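Local coordinates for protein aminotransferase, class I (Staphylococcus aureus, PDB 2O1B) that probably transfers amino groups between amino acids and 2-oxo acids, as a pyridoxal-5'-phosphate-dependent class I aminotransferase of the aspartate aminotransferase type, at residues A[43-55]-A[355-367]. Residues are numbered along the deposited sequence; the frame is centred on the assembly and turned at random.
Sequences EHGPLPLINMAVG and FLVQEKSILVAPG
I50 and N51 pair with I362 and L363 in a two-stranded parallel sheet of the small domain of this fold-type I aminotransferase. I50 bridges the partner strand: its N donates to S361 O at 2.9 Å, nearly straight at 171°, and its O accepts from L363 N. N51 and L363 lie side by side and point the same way. With chi1 at -169°, N51 extends its CG away from the backbone N, and OD1 comes alongside L363 CD1, 3.3 Å away. The same OD1 accepts from A53 N and closes an Asx turn, which helps hold the amide in this rotation. L363 CD1 also reaches A53 CB. On the face carrying I50 and I362, the M52 side chain reaches aslant to I362, and SE of M52 lies 3.7 Å from I362 CG2. I380 and A392 also touch M52. S361, with positive phi, leaves the helical conformation and turns its side chain into the loop 45-49. Its OG donates to L47 O at 2.7 Å, and a water accepts from L47 N. R395 lies against S361 and bonds P48 O. Where the helix meets the loop, G45 N donates to V357 O at 2.8 Å, and G45 CA sits 3.0 Å from Q358 O.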
loop_
_atom_site.group_PDB
_atom_site.type_symbol
_atom_site.label_atom_id
_atom_site.label_comp_id
_atom_site.label_asym_id
_atom_site.label_seq_id
_atom_site.Cartn_x
_atom_site.Cartn_y
_atom_site.Cartn_z
ATOM N N GLU A 43 -17.772 13.692 -19.894
ATOM C CA GLU A 43 -18.370 14.449 -20.993
ATOM C C GLU A 43 -17.820 13.988 -22.345
ATOM O O GLU A 43 -16.655 13.588 -22.440
ATOM C CB GLU A 43 -18.147 15.957 -20.794
ATOM C CG GLU A 43 -18.788 16.870 -21.854
ATOM C CD GLU A 43 -20.319 16.820 -21.870
ATOM O OE1 GLU A 43 -20.926 16.388 -20.863
ATOM O OE2 GLU A 43 -20.915 17.221 -22.899
ATOM N N HIS A 44 -18.666 14.035 -23.376
ATOM C CA HIS A 44 -18.289 13.625 -24.732
ATOM C C HIS A 44 -19.118 14.358 -25.793
ATOM O O HIS A 44 -20.160 14.939 -25.485
ATOM C CB HIS A 44 -18.380 12.091 -24.876
ATOM C CG HIS A 44 -19.727 11.579 -25.289
ATOM N ND1 HIS A 44 -19.880 10.438 -26.048
ATOM C CD2 HIS A 44 -20.979 12.043 -25.055
ATOM C CE1 HIS A 44 -21.165 10.224 -26.268
ATOM N NE2 HIS A 44 -21.854 11.188 -25.684
ATOM N N GLY A 45 -18.647 14.337 -27.037
ATOM C CA GLY A 45 -19.386 14.932 -28.142
ATOM C C GLY A 45 -20.568 14.084 -28.578
ATOM O O GLY A 45 -20.939 13.139 -27.883
ATOM N N PRO A 46 -21.164 14.409 -29.739
ATOM C CA PRO A 46 -22.340 13.710 -30.281
ATOM C C PRO A 46 -22.152 12.209 -30.518
ATOM O O PRO A 46 -23.055 11.420 -30.228
ATOM C CB PRO A 46 -22.575 14.412 -31.622
ATOM C CG PRO A 46 -21.298 15.116 -31.931
ATOM C CD PRO A 46 -20.736 15.510 -30.617
ATOM N N LEU A 47 -20.984 11.832 -31.034
ATOM C CA LEU A 47 -20.692 10.459 -31.429
ATOM C C LEU A 47 -20.545 9.545 -30.209
ATOM O O LEU A 47 -20.191 10.014 -29.133
ATOM C CB LEU A 47 -19.415 10.431 -32.278
ATOM C CG LEU A 47 -19.418 10.923 -33.737
ATOM C CD1 LEU A 47 -20.325 12.114 -34.000
ATOM C CD2 LEU A 47 -18.002 11.248 -34.176
ATOM N N PRO A 48 -20.849 8.241 -30.358
ATOM C CA PRO A 48 -20.541 7.314 -29.266
ATOM C C PRO A 48 -19.070 7.401 -28.851
ATOM O O PRO A 48 -18.185 7.489 -29.706
ATOM C CB PRO A 48 -20.860 5.944 -29.869
ATOM C CG PRO A 48 -21.888 6.228 -30.900
ATOM C CD PRO A 48 -21.516 7.559 -31.482
ATOM N N LEU A 49 -18.830 7.388 -27.543
ATOM C CA LEU A 49 -17.498 7.588 -26.983
ATOM C C LEU A 49 -16.580 6.391 -27.204
ATOM O O LEU A 49 -16.977 5.243 -27.000
ATOM C CB LEU A 49 -17.591 7.910 -25.484
ATOM C CG LEU A 49 -16.304 8.258 -24.730
ATOM C CD1 LEU A 49 -15.776 9.643 -25.108
ATOM C CD2 LEU A 49 -16.534 8.154 -23.219
ATOM N N ILE A 50 -15.359 6.683 -27.653
ATOM C CA ILE A 50 -14.261 5.719 -27.656
ATOM C C ILE A 50 -13.192 6.274 -26.714
ATOM O O ILE A 50 -12.662 7.366 -26.929
ATOM C CB ILE A 50 -13.692 5.478 -29.073
ATOM C CG1 ILE A 50 -14.814 5.066 -30.031
ATOM C CG2 ILE A 50 -12.592 4.417 -29.045
ATOM C CD1 ILE A 50 -14.459 5.173 -31.500
ATOM N N ASN A 51 -12.914 5.525 -25.649
ATOM C CA ASN A 51 -11.984 5.952 -24.612
ATOM C C ASN A 51 -10.613 5.376 -24.897
ATOM O O ASN A 51 -10.324 4.249 -24.515
ATOM C CB ASN A 51 -12.481 5.505 -23.233
ATOM C CG ASN A 51 -11.701 6.129 -22.082
ATOM O OD1 ASN A 51 -10.644 6.745 -22.266
ATOM N ND2 ASN A 51 -12.225 5.961 -20.873
HETATM N N MSE A 52 -9.783 6.156 -25.587
HETATM C CA MSE A 52 -8.433 5.729 -25.966
HETATM C C MSE A 52 -7.402 6.316 -25.002
HETATM O O MSE A 52 -6.225 6.464 -25.341
HETATM C CB MSE A 52 -8.119 6.160 -27.399
HETATM C CG MSE A 52 -9.189 5.807 -28.417
HETATM SE SE MSE A 52 -8.619 6.132 -30.227
HETATM C CE MSE A 52 -7.782 4.414 -30.615
ATOM N N ALA A 53 -7.862 6.658 -23.804
ATOM C CA ALA A 53 -7.002 7.185 -22.757
ATOM C C ALA A 53 -6.638 6.087 -21.740
ATOM O O ALA A 53 -6.039 6.363 -20.699
ATOM C CB ALA A 53 -7.682 8.351 -22.080
ATOM N N VAL A 54 -6.991 4.842 -22.071
ATOM C CA VAL A 54 -6.849 3.707 -21.161
ATOM C C VAL A 54 -5.451 3.095 -21.175
ATOM O O VAL A 54 -4.890 2.778 -22.227
ATOM C CB VAL A 54 -7.944 2.589 -21.410
ATOM C CG1 VAL A 54 -9.336 3.197 -21.641
ATOM C CG2 VAL A 54 -7.579 1.644 -22.562
ATOM N N GLY A 55 -4.869 2.942 -19.997
ATOM C CA GLY A 55 -3.801 1.977 -19.853
ATOM C C GLY A 55 -4.525 0.646 -19.897
ATOM O O GLY A 55 -5.767 0.604 -19.898
ATOM N N PHE A 355 -10.554 19.098 -28.267
ATOM C CA PHE A 355 -11.076 18.952 -29.633
ATOM C C PHE A 355 -11.601 17.540 -29.924
ATOM O O PHE A 355 -12.743 17.378 -30.356
ATOM C CB PHE A 355 -9.997 19.332 -30.655
ATOM C CG PHE A 355 -10.433 19.203 -32.097
ATOM C CD1 PHE A 355 -11.164 20.214 -32.714
ATOM C CD2 PHE A 355 -10.088 18.082 -32.845
ATOM C CE1 PHE A 355 -11.555 20.109 -34.052
ATOM C CE2 PHE A 355 -10.476 17.966 -34.181
ATOM C CZ PHE A 355 -11.214 18.986 -34.782
ATOM N N LEU A 356 -10.769 16.529 -29.678
ATOM C CA LEU A 356 -11.133 15.140 -29.968
ATOM C C LEU A 356 -12.346 14.632 -29.167
ATOM O O LEU A 356 -13.204 13.926 -29.710
ATOM C CB LEU A 356 -9.924 14.211 -29.788
ATOM C CG LEU A 356 -8.770 14.300 -30.799
ATOM C CD1 LEU A 356 -7.585 13.451 -30.358
ATOM C CD2 LEU A 356 -9.229 13.866 -32.171
ATOM N N VAL A 357 -12.428 14.993 -27.888
ATOM C CA VAL A 357 -13.576 14.582 -27.059
ATOM C C VAL A 357 -14.860 15.313 -27.467
ATOM O O VAL A 357 -15.919 14.685 -27.606
ATOM C CB VAL A 357 -13.290 14.666 -25.515
ATOM C CG1 VAL A 357 -12.891 16.069 -25.084
ATOM C CG2 VAL A 357 -14.500 14.213 -24.721
ATOM N N GLN A 358 -14.747 16.627 -27.682
ATOM C CA GLN A 358 -15.873 17.478 -28.091
ATOM C C GLN A 358 -16.405 17.131 -29.480
ATOM O O GLN A 358 -17.600 16.883 -29.650
ATOM C CB GLN A 358 -15.464 18.952 -28.100
ATOM C CG GLN A 358 -15.460 19.655 -26.748
ATOM C CD GLN A 358 -15.275 21.174 -26.884
ATOM O OE1 GLN A 358 -15.716 21.790 -27.865
ATOM N NE2 GLN A 358 -14.623 21.781 -25.893
ATOM N N GLU A 359 -15.518 17.142 -30.472
ATOM C CA GLU A 359 -15.915 16.963 -31.869
ATOM C C GLU A 359 -16.016 15.499 -32.271
ATOM O O GLU A 359 -16.959 15.111 -32.950
ATOM C CB GLU A 359 -14.965 17.702 -32.827
ATOM C CG GLU A 359 -14.608 19.143 -32.426
ATOM C CD GLU A 359 -15.806 20.072 -32.315
ATOM O OE1 GLU A 359 -16.768 19.928 -33.108
ATOM O OE2 GLU A 359 -15.775 20.962 -31.432
ATOM N N LYS A 360 -15.052 14.692 -31.845
ATOM C CA LYS A 360 -14.920 13.318 -32.336
ATOM C C LYS A 360 -15.282 12.221 -31.327
ATOM O O LYS A 360 -15.246 11.032 -31.664
ATOM C CB LYS A 360 -13.505 13.091 -32.885
ATOM C CG LYS A 360 -13.209 13.899 -34.149
ATOM C CD LYS A 360 -13.954 13.326 -35.341
ATOM C CE LYS A 360 -13.721 14.138 -36.596
ATOM N NZ LYS A 360 -14.158 13.384 -37.804
ATOM N N SER A 361 -15.640 12.624 -30.107
ATOM C CA SER A 361 -15.916 11.688 -29.000
ATOM C C SER A 361 -14.813 10.641 -28.812
ATOM O O SER A 361 -15.087 9.473 -28.531
ATOM C CB SER A 361 -17.289 11.019 -29.159
ATOM O OG SER A 361 -18.340 11.962 -29.019
ATOM N N ILE A 362 -13.566 11.077 -28.990
ATOM C CA ILE A 362 -12.391 10.252 -28.715
ATOM C C ILE A 362 -11.653 10.824 -27.512
ATOM O O ILE A 362 -11.186 11.965 -27.541
ATOM C CB ILE A 362 -11.423 10.176 -29.930
ATOM C CG1 ILE A 362 -12.083 9.472 -31.109
ATOM C CG2 ILE A 362 -10.132 9.454 -29.549
ATOM C CD1 ILE A 362 -11.255 9.493 -32.379
ATOM N N LEU A 363 -11.560 10.034 -26.447
ATOM C CA LEU A 363 -10.779 10.454 -25.293
ATOM C C LEU A 363 -9.343 9.987 -25.483
ATOM O O LEU A 363 -9.096 8.807 -25.715
ATOM C CB LEU A 363 -11.340 9.882 -23.992
ATOM C CG LEU A 363 -11.408 10.758 -22.729
ATOM C CD1 LEU A 363 -11.153 9.884 -21.487
ATOM C CD2 LEU A 363 -10.463 11.957 -22.741
ATOM N N VAL A 364 -8.401 10.922 -25.415
ATOM C CA VAL A 364 -6.995 10.554 -25.495
ATOM C C VAL A 364 -6.287 11.091 -24.273
ATOM O O VAL A 364 -6.843 11.906 -23.529
ATOM C CB VAL A 364 -6.294 11.078 -26.793
ATOM C CG1 VAL A 364 -6.937 10.482 -28.046
ATOM C CG2 VAL A 364 -6.266 12.614 -26.841
ATOM N N ALA A 365 -5.061 10.636 -24.074
ATOM C CA ALA A 365 -4.217 11.193 -23.045
ATOM C C ALA A 365 -3.334 12.282 -23.645
ATOM O O ALA A 365 -2.536 12.012 -24.544
ATOM C CB ALA A 365 -3.377 10.105 -22.400
ATOM N N PRO A 366 -3.475 13.517 -23.144
ATOM C CA PRO A 366 -2.626 14.612 -23.579
ATOM C C PRO A 366 -1.175 14.359 -23.186
ATOM O O PRO A 366 -0.905 13.815 -22.119
ATOM C CB PRO A 366 -3.184 15.820 -22.811
ATOM C CG PRO A 366 -3.872 15.241 -21.623
ATOM C CD PRO A 366 -4.458 13.953 -22.132
ATOM N N GLY A 367 -0.252 14.765 -24.045
ATOM C CA GLY A 367 1.162 14.598 -23.763
ATOM C C GLY A 367 1.673 15.406 -22.587
ATOM O O GLY A 367 2.706 15.062 -22.010
HETATM O O HOH W 1 -18.498 13.447 -31.078
#